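Local coordinates for regulatory protein of LacI family (Chloroflexus aggregans, PDB 3BBL) that probably regulates transcription as a LacI-family DNA-binding protein whose periplasmic-binding-protein-like part is likely to sense a small effector, at residues Leu84-Arg95 with Trp100-Gly109. Sequence-based numbering, arbitrary orientation.
Sequences LKQKFPFVAFGR and WDFAWVDIDG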
loop_
_atom_site.group_PDB
_atom_site.type_symbol
_atom_site.label_atom_id
_atom_site.label_comp_id
_atom_site.label_asym_id
_atom_site.label_seq_id
_atom_site.Cartn_x
_atom_site.Cartn_y
_atom_site.Cartn_z
ATOM N N LEU A 84 11.009 -16.558 -23.507
ATOM C CA LEU A 84 10.472 -17.652 -24.311
ATOM C C LEU A 84 11.554 -18.158 -25.256
ATOM O O LEU A 84 11.723 -19.364 -25.436
ATOM C CB LEU A 84 9.255 -17.189 -25.120
ATOM C CG LEU A 84 7.919 -17.168 -24.379
ATOM C CD1 LEU A 84 6.864 -16.545 -25.262
ATOM C CD2 LEU A 84 7.529 -18.583 -23.986
ATOM N N LYS A 85 12.284 -17.223 -25.856
ATOM C CA LYS A 85 13.359 -17.566 -26.775
ATOM C C LYS A 85 14.457 -18.325 -26.035
ATOM O O LYS A 85 14.962 -19.336 -26.528
ATOM C CB LYS A 85 13.937 -16.296 -27.406
ATOM C CG LYS A 85 12.949 -15.537 -28.276
ATOM C CD LYS A 85 13.476 -14.151 -28.650
ATOM C CE LYS A 85 12.443 -13.352 -29.454
ATOM N NZ LYS A 85 12.853 -11.932 -29.677
ATOM N N GLN A 86 14.807 -17.843 -24.847
ATOM C CA GLN A 86 15.848 -18.461 -24.034
ATOM C C GLN A 86 15.410 -19.770 -23.384
ATOM O O GLN A 86 16.196 -20.414 -22.691
ATOM C CB GLN A 86 16.289 -17.498 -22.936
ATOM C CG GLN A 86 16.636 -16.107 -23.425
ATOM C CD GLN A 86 17.855 -16.085 -24.328
ATOM O OE1 GLN A 86 18.944 -16.495 -23.924
ATOM N NE2 GLN A 86 17.678 -15.601 -25.558
ATOM N N LYS A 87 14.163 -20.169 -23.598
ATOM C CA LYS A 87 13.672 -21.400 -22.990
ATOM C C LYS A 87 13.915 -21.411 -21.474
ATOM O O LYS A 87 14.110 -22.474 -20.886
ATOM C CB LYS A 87 14.358 -22.620 -23.615
ATOM C CG LYS A 87 13.741 -23.119 -24.913
ATOM C CD LYS A 87 13.799 -22.083 -26.026
ATOM C CE LYS A 87 13.211 -22.643 -27.324
ATOM N NZ LYS A 87 13.217 -21.645 -28.436
ATOM N N PHE A 88 13.902 -20.236 -20.846
ATOM C CA PHE A 88 14.119 -20.137 -19.401
ATOM C C PHE A 88 12.785 -20.134 -18.643
ATOM O O PHE A 88 11.830 -19.481 -19.057
ATOM C CB PHE A 88 14.899 -18.863 -19.065
ATOM C CG PHE A 88 15.590 -18.916 -17.735
ATOM C CD1 PHE A 88 16.735 -19.690 -17.564
ATOM C CD2 PHE A 88 15.086 -18.222 -16.646
ATOM C CE1 PHE A 88 17.367 -19.773 -16.326
ATOM C CE2 PHE A 88 15.708 -18.297 -15.400
ATOM C CZ PHE A 88 16.852 -19.074 -15.240
ATOM N N PRO A 89 12.712 -20.856 -17.512
ATOM C CA PRO A 89 11.490 -20.941 -16.699
ATOM C C PRO A 89 10.945 -19.596 -16.213
ATOM O O PRO A 89 11.690 -18.748 -15.705
ATOM C CB PRO A 89 11.911 -21.822 -15.523
ATOM C CG PRO A 89 13.050 -22.627 -16.075
ATOM C CD PRO A 89 13.806 -21.611 -16.880
ATOM N N PHE A 90 9.640 -19.407 -16.368
ATOM C CA PHE A 90 9.003 -18.179 -15.926
ATOM C C PHE A 90 7.500 -18.330 -15.945
ATOM O O PHE A 90 6.951 -19.127 -16.701
ATOM C CB PHE A 90 9.415 -17.001 -16.818
ATOM C CG PHE A 90 8.666 -16.920 -18.122
ATOM C CD1 PHE A 90 7.444 -16.251 -18.200
ATOM C CD2 PHE A 90 9.189 -17.492 -19.278
ATOM C CE1 PHE A 90 6.756 -16.149 -19.419
ATOM C CE2 PHE A 90 8.513 -17.397 -20.498
ATOM C CZ PHE A 90 7.295 -16.726 -20.570
ATOM N N VAL A 91 6.845 -17.566 -15.084
ATOM C CA VAL A 91 5.393 -17.550 -15.005
ATOM C C VAL A 91 5.015 -16.083 -15.045
ATOM O O VAL A 91 5.593 -15.269 -14.327
ATOM C CB VAL A 91 4.873 -18.159 -13.690
ATOM C CG1 VAL A 91 3.390 -17.866 -13.537
ATOM C CG2 VAL A 91 5.104 -19.654 -13.680
ATOM N N ALA A 92 4.070 -15.738 -15.904
ATOM C CA ALA A 92 3.625 -14.354 -15.997
ATOM C C ALA A 92 2.334 -14.178 -15.206
ATOM O O ALA A 92 1.441 -15.019 -15.267
ATOM C CB ALA A 92 3.399 -13.968 -17.454
ATOM N N PHE A 93 2.260 -13.108 -14.426
ATOM C CA PHE A 93 1.050 -12.804 -13.674
ATOM C C PHE A 93 0.296 -11.842 -14.590
ATOM O O PHE A 93 0.446 -10.622 -14.486
ATOM C CB PHE A 93 1.379 -12.103 -12.353
ATOM C CG PHE A 93 0.160 -11.668 -11.571
ATOM C CD1 PHE A 93 0.239 -10.621 -10.658
ATOM C CD2 PHE A 93 -1.066 -12.309 -11.737
ATOM C CE1 PHE A 93 -0.874 -10.221 -9.928
ATOM C CE2 PHE A 93 -2.188 -11.912 -11.007
ATOM C CZ PHE A 93 -2.089 -10.864 -10.100
ATOM N N GLY A 94 -0.491 -12.403 -15.499
ATOM C CA GLY A 94 -1.239 -11.598 -16.447
ATOM C C GLY A 94 -0.970 -12.058 -17.866
ATOM O O GLY A 94 0.173 -12.305 -18.232
ATOM N N ARG A 95 -2.024 -12.178 -18.667
ATOM C CA ARG A 95 -1.904 -12.616 -20.055
ATOM C C ARG A 95 -1.297 -11.549 -20.966
ATOM O O ARG A 95 -1.095 -10.407 -20.556
ATOM C CB ARG A 95 -3.282 -13.016 -20.584
ATOM C CG ARG A 95 -3.850 -14.268 -19.942
ATOM C CD ARG A 95 -5.369 -14.237 -19.909
ATOM N NE ARG A 95 -5.856 -13.205 -18.996
ATOM C CZ ARG A 95 -7.138 -12.975 -18.740
ATOM N NH1 ARG A 95 -8.072 -13.703 -19.332
ATOM N NH2 ARG A 95 -7.485 -12.027 -17.879
ATOM N N TRP A 100 -0.845 -16.291 -27.836
ATOM C CA TRP A 100 0.586 -16.330 -27.544
ATOM C C TRP A 100 0.651 -17.352 -26.414
ATOM O O TRP A 100 -0.099 -17.238 -25.440
ATOM C CB TRP A 100 1.093 -14.966 -27.062
ATOM C CG TRP A 100 2.524 -14.676 -27.476
ATOM C CD1 TRP A 100 3.270 -15.364 -28.398
ATOM C CD2 TRP A 100 3.346 -13.582 -27.033
ATOM N NE1 TRP A 100 4.499 -14.766 -28.551
ATOM C CE2 TRP A 100 4.576 -13.683 -27.723
ATOM C CE3 TRP A 100 3.169 -12.545 -26.107
ATOM C CZ2 TRP A 100 5.614 -12.759 -27.531
ATOM C CZ3 TRP A 100 4.203 -11.629 -25.919
ATOM C CH2 TRP A 100 5.413 -11.751 -26.620
ATOM N N ASP A 101 1.528 -18.346 -26.537
ATOM C CA ASP A 101 1.610 -19.396 -25.524
ATOM C C ASP A 101 2.760 -19.342 -24.517
ATOM O O ASP A 101 3.916 -19.123 -24.882
ATOM C CB ASP A 101 1.620 -20.764 -26.207
ATOM C CG ASP A 101 1.714 -21.911 -25.214
ATOM O OD1 ASP A 101 0.825 -22.005 -24.335
ATOM O OD2 ASP A 101 2.674 -22.712 -25.312
ATOM N N PHE A 102 2.416 -19.562 -23.248
ATOM C CA PHE A 102 3.371 -19.578 -22.138
ATOM C C PHE A 102 2.626 -19.804 -20.827
ATOM O O PHE A 102 1.395 -19.788 -20.802
ATOM C CB PHE A 102 4.164 -18.267 -22.080
ATOM C CG PHE A 102 3.310 -17.040 -21.951
ATOM C CD1 PHE A 102 2.984 -16.530 -20.702
ATOM C CD2 PHE A 102 2.837 -16.385 -23.084
ATOM C CE1 PHE A 102 2.201 -15.382 -20.583
ATOM C CE2 PHE A 102 2.055 -15.242 -22.977
ATOM C CZ PHE A 102 1.738 -14.737 -21.724
ATOM N N ALA A 103 3.363 -20.031 -19.744
ATOM C CA ALA A 103 2.742 -20.263 -18.443
ATOM C C ALA A 103 2.293 -18.957 -17.789
ATOM O O ALA A 103 3.039 -17.978 -17.761
ATOM C CB ALA A 103 3.711 -20.994 -17.525
ATOM N N TRP A 104 1.070 -18.941 -17.265
ATOM C CA TRP A 104 0.570 -17.746 -16.607
ATOM C C TRP A 104 -0.552 -17.940 -15.610
ATOM O O TRP A 104 -1.285 -18.936 -15.634
ATOM C CB TRP A 104 0.124 -16.692 -17.635
ATOM C CG TRP A 104 -0.940 -17.130 -18.633
ATOM C CD1 TRP A 104 -0.749 -17.409 -19.957
ATOM C CD2 TRP A 104 -2.350 -17.275 -18.396
ATOM N NE1 TRP A 104 -1.947 -17.713 -20.561
ATOM C CE2 TRP A 104 -2.944 -17.641 -19.629
ATOM C CE3 TRP A 104 -3.167 -17.133 -17.267
ATOM C CZ2 TRP A 104 -4.319 -17.864 -19.761
ATOM C CZ3 TRP A 104 -4.540 -17.356 -17.400
ATOM C CH2 TRP A 104 -5.097 -17.719 -18.641
ATOM N N VAL A 105 -0.653 -16.960 -14.719
ATOM C CA VAL A 105 -1.692 -16.896 -13.712
ATOM C C VAL A 105 -2.274 -15.498 -13.908
ATOM O O VAL A 105 -1.531 -14.530 -14.063
ATOM C CB VAL A 105 -1.129 -17.001 -12.280
ATOM C CG1 VAL A 105 -2.257 -16.825 -11.269
ATOM C CG2 VAL A 105 -0.445 -18.348 -12.076
ATOM N N ASP A 106 -3.599 -15.398 -13.921
ATOM C CA ASP A 106 -4.241 -14.108 -14.098
ATOM C C ASP A 106 -5.607 -14.052 -13.441
ATOM O O ASP A 106 -6.207 -15.077 -13.129
ATOM C CB ASP A 106 -4.389 -13.787 -15.587
ATOM C CG ASP A 106 -4.545 -12.298 -15.847
ATOM O OD1 ASP A 106 -4.681 -11.537 -14.873
ATOM O OD2 ASP A 106 -4.531 -11.888 -17.022
ATOM N N ILE A 107 -6.083 -12.832 -13.225
ATOM C CA ILE A 107 -7.387 -12.608 -12.635
ATOM C C ILE A 107 -8.346 -12.344 -13.794
ATOM O O ILE A 107 -7.999 -11.640 -14.742
ATOM C CB ILE A 107 -7.370 -11.375 -11.702
ATOM C CG1 ILE A 107 -6.205 -11.480 -10.709
ATOM C CG2 ILE A 107 -8.700 -11.259 -10.968
ATOM C CD1 ILE A 107 -6.207 -12.745 -9.855
ATOM N N ASP A 108 -9.542 -12.918 -13.729
ATOM C CA ASP A 108 -10.535 -12.723 -14.781
ATOM C C ASP A 108 -11.154 -11.322 -14.643
ATOM O O ASP A 108 -12.224 -11.163 -14.057
ATOM C CB ASP A 108 -11.630 -13.794 -14.676
ATOM C CG ASP A 108 -12.546 -13.824 -15.893
ATOM O OD1 ASP A 108 -12.607 -12.818 -16.632
ATOM O OD2 ASP A 108 -13.219 -14.857 -16.102
ATOM N N GLY A 109 -10.464 -10.316 -15.176
ATOM C CA GLY A 109 -10.955 -8.952 -15.110
ATOM C C GLY A 109 -12.349 -8.812 -15.701
ATOM O O GLY A 109 -13.238 -8.200 -15.102
#
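Leu84, in the last turn of helix 78-85, rests its CD2 against Phe102 CB at 3.9 Å. The two strands that follow, 90-93 and 104-107, are parallel neighbours in the N-terminal half of a periplasmic-binding-protein fold. Their axes come within 4.7 Å of each other.

The Phe90 ring crosses Phe102 at about a right angle, with CZ 3.8 Å from Phe102 CB. Val91 faces the other side of the sheet, where CG1 meets Val105 CG2. Leu254 of helix 243-258 covers Val91 there. Ala92 is held by both backbone polar atoms: its N donates to Ala103 O and its O accepts from Val105 N. Its CB packs on Phe102 CE1 at 3.6 Å. With CG anti to the backbone N and beside its carbonyl carbon (chi1 176°), the Phe93 ring brings its edge to Val105 O, CD2 to O 3.2 Å. Gly94 lies beside the Asp106 carboxylate, and its N bonds weakly to Val105 O.

Arg95 closes the contact. Its NE forms a salt bridge with Asp106 OD2 at 2.7 Å, the guanidinium standing 90° to the carboxylate. Arg95 N also hydrogen-bonds to OD2, at 3.0 Å, from the opposite face of the carboxylate plane. Arg138 makes a second salt bridge to this oxygen. An asparagine here would keep an acceptor oxygen but no charge, which would probably leave Arg95 and Arg138 without their shared countercharge and the guanidinium less firmly held. His267 stacks with Trp104, and Arg95 CG sits over the centre of the Trp104 six-membered ring in a CH-pi contact.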